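Local coordinates for protein dihydrolipoyl dehydrogenase (Elizabethkingia anophelis NUHP1, PDB 6UZI) that probably oxidises the dihydrolipoyl groups carried on lysines of partner proteins, passing the electrons through its bound FAD to NAD(+), at residues K257-D262 and D267-G272. Sequence-based numbering, arbitrary orientation.
Sequences KVTAKD and DVVVEG
Asp267 faces Lys261 across a non-hydrogen-bonded pair, their side chains running side by side in the same direction. The lysine bends only at its last torsion (chi4 -69°), which swings NZ over to OD1 of Asp267 in a salt bridge; the modelled separation is too short to be trusted. Val268 pairs with Ala260 through both backbone bonds, Val268 N to Ala260 O at 2.8 Å and Ala260 N to Val268 O at 3.0 Å, both noticeably bent. CG2 of Val268 lies 4.0 Å from CB of Asp262, where the first strand has given way to the turn; OD1 of Asp262 accepts a hydrogen bond from the backbone N of Glu266 there. On the face shared with Thr259, Val269 carries CG1 anti to its backbone N (chi1 177°), and that methyl lies 3.9 Å from CG of Lys257. Val270 and Val258 form the next hydrogen-bonded pair: Val258 N reaches Val270 O at 2.8 Å, almost straight at 173°, and Val270 N donates in return to Val258 O. Together with Val268 and Ala260 they make the apolar face, which Ile186 and Met241 of the neighbouring parallel sheet help to cover. Glu271 lies obliquely across Lys257, OE2 of Glu271 4.0 Å from CD of Lys257, while the charged ends stay apart. The arrangement is an antiparallel beta hairpin, strands 255-261 and 267-272 joined by a short turn, forming with strand 245-252 the three-stranded sheet that packs on the Rossmann-type parallel sheet of the domain that probably binds NAD(+).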
loop_
_atom_site.group_PDB
_atom_site.type_symbol
_atom_site.label_atom_id
_atom_site.label_comp_id
_atom_site.label_asym_id
_atom_site.label_seq_id
_atom_site.Cartn_x
_atom_site.Cartn_y
_atom_site.Cartn_z
ATOM N N LYS A 257 -34.911 -19.421 -5.642
ATOM C CA LYS A 257 -34.492 -20.805 -5.824
ATOM C C LYS A 257 -33.677 -20.909 -7.107
ATOM O O LYS A 257 -34.180 -20.610 -8.195
ATOM C CB LYS A 257 -35.708 -21.735 -5.859
ATOM C CG LYS A 257 -35.364 -23.210 -5.883
ATOM C CD LYS A 257 -36.568 -24.061 -5.547
ATOM C CE LYS A 257 -36.868 -25.060 -6.649
ATOM N NZ LYS A 257 -37.848 -26.066 -6.165
ATOM N N VAL A 258 -32.430 -21.353 -6.985
ATOM C CA VAL A 258 -31.524 -21.492 -8.120
ATOM C C VAL A 258 -31.373 -22.978 -8.406
ATOM O O VAL A 258 -30.905 -23.732 -7.546
ATOM C CB VAL A 258 -30.160 -20.839 -7.831
ATOM C CG1 VAL A 258 -29.177 -21.087 -8.960
ATOM C CG2 VAL A 258 -30.322 -19.354 -7.569
ATOM N N THR A 259 -31.779 -23.406 -9.601
ATOM C CA THR A 259 -31.675 -24.804 -10.006
ATOM C C THR A 259 -30.569 -24.950 -11.044
ATOM O O THR A 259 -30.421 -24.095 -11.920
ATOM C CB THR A 259 -33.003 -25.351 -10.564
ATOM O OG1 THR A 259 -33.458 -24.550 -11.664
ATOM C CG2 THR A 259 -34.066 -25.389 -9.486
ATOM N N ALA A 260 -29.790 -26.028 -10.932
ATOM C CA ALA A 260 -28.615 -26.213 -11.778
ATOM C C ALA A 260 -28.225 -27.688 -11.811
ATOM O O ALA A 260 -28.808 -28.526 -11.122
ATOM C CB ALA A 260 -27.446 -25.357 -11.273
ATOM N N LYS A 261 -27.198 -27.993 -12.606
ATOM C CA LYS A 261 -26.607 -29.324 -12.656
ATOM C C LYS A 261 -25.103 -29.182 -12.468
ATOM O O LYS A 261 -24.496 -28.231 -12.967
ATOM C CB LYS A 261 -26.928 -30.052 -13.966
ATOM C CG LYS A 261 -28.357 -30.550 -14.038
ATOM C CD LYS A 261 -28.597 -31.421 -15.259
ATOM C CE LYS A 261 -30.038 -31.929 -15.324
ATOM N NZ LYS A 261 -30.352 -32.929 -14.260
ATOM N N ASP A 262 -24.506 -30.136 -11.751
ATOM C CA ASP A 262 -23.093 -30.080 -11.408
ATOM C C ASP A 262 -22.270 -30.800 -12.473
ATOM O O ASP A 262 -22.800 -31.278 -13.480
ATOM C CB ASP A 262 -22.869 -30.654 -10.007
ATOM C CG ASP A 262 -23.207 -32.144 -9.903
ATOM O OD1 ASP A 262 -23.551 -32.784 -10.923
ATOM O OD2 ASP A 262 -23.145 -32.679 -8.775
ATOM N N ASP A 267 -28.569 -32.979 -10.118
ATOM C CA ASP A 267 -29.358 -31.784 -9.854
ATOM C C ASP A 267 -28.870 -31.071 -8.601
ATOM O O ASP A 267 -28.443 -31.702 -7.630
ATOM C CB ASP A 267 -30.830 -32.158 -9.703
ATOM C CG ASP A 267 -31.491 -32.452 -11.033
ATOM O OD1 ASP A 267 -30.848 -32.222 -12.078
ATOM O OD2 ASP A 267 -32.643 -32.934 -11.032
ATOM N N VAL A 268 -28.916 -29.743 -8.636
ATOM C CA VAL A 268 -28.503 -28.897 -7.524
ATOM C C VAL A 268 -29.573 -27.842 -7.276
ATOM O O VAL A 268 -30.109 -27.256 -8.224
ATOM C CB VAL A 268 -27.145 -28.236 -7.823
ATOM C CG1 VAL A 268 -26.735 -27.318 -6.689
ATOM C CG2 VAL A 268 -26.085 -29.304 -8.094
ATOM N N VAL A 269 -29.884 -27.592 -6.002
ATOM C CA VAL A 269 -30.866 -26.580 -5.619
ATOM C C VAL A 269 -30.275 -25.719 -4.513
ATOM O O VAL A 269 -29.802 -26.245 -3.500
ATOM C CB VAL A 269 -32.192 -27.211 -5.148
ATOM C CG1 VAL A 269 -33.154 -26.137 -4.680
ATOM C CG2 VAL A 269 -32.826 -28.035 -6.253
ATOM N N VAL A 270 -30.312 -24.398 -4.699
ATOM C CA VAL A 270 -29.841 -23.441 -3.700
ATOM C C VAL A 270 -30.939 -22.413 -3.463
ATOM O O VAL A 270 -31.486 -21.848 -4.416
ATOM C CB VAL A 270 -28.535 -22.731 -4.120
ATOM C CG1 VAL A 270 -27.953 -21.987 -2.938
ATOM C CG2 VAL A 270 -27.519 -23.709 -4.657
ATOM N N GLU A 271 -31.239 -22.151 -2.198
ATOM C CA GLU A 271 -32.274 -21.204 -1.821
ATOM C C GLU A 271 -31.658 -20.096 -0.983
ATOM O O GLU A 271 -30.834 -20.354 -0.103
ATOM C CB GLU A 271 -33.396 -21.898 -1.038
ATOM C CG GLU A 271 -34.395 -22.649 -1.912
ATOM C CD GLU A 271 -35.572 -23.190 -1.122
ATOM O OE1 GLU A 271 -35.368 -23.601 0.039
ATOM O OE2 GLU A 271 -36.699 -23.218 -1.667
ATOM N N GLY A 272 -32.051 -18.862 -1.275
ATOM C CA GLY A 272 -31.651 -17.715 -0.489
ATOM C C GLY A 272 -32.758 -16.684 -0.516
ATOM O O GLY A 272 -33.793 -16.870 -1.161
#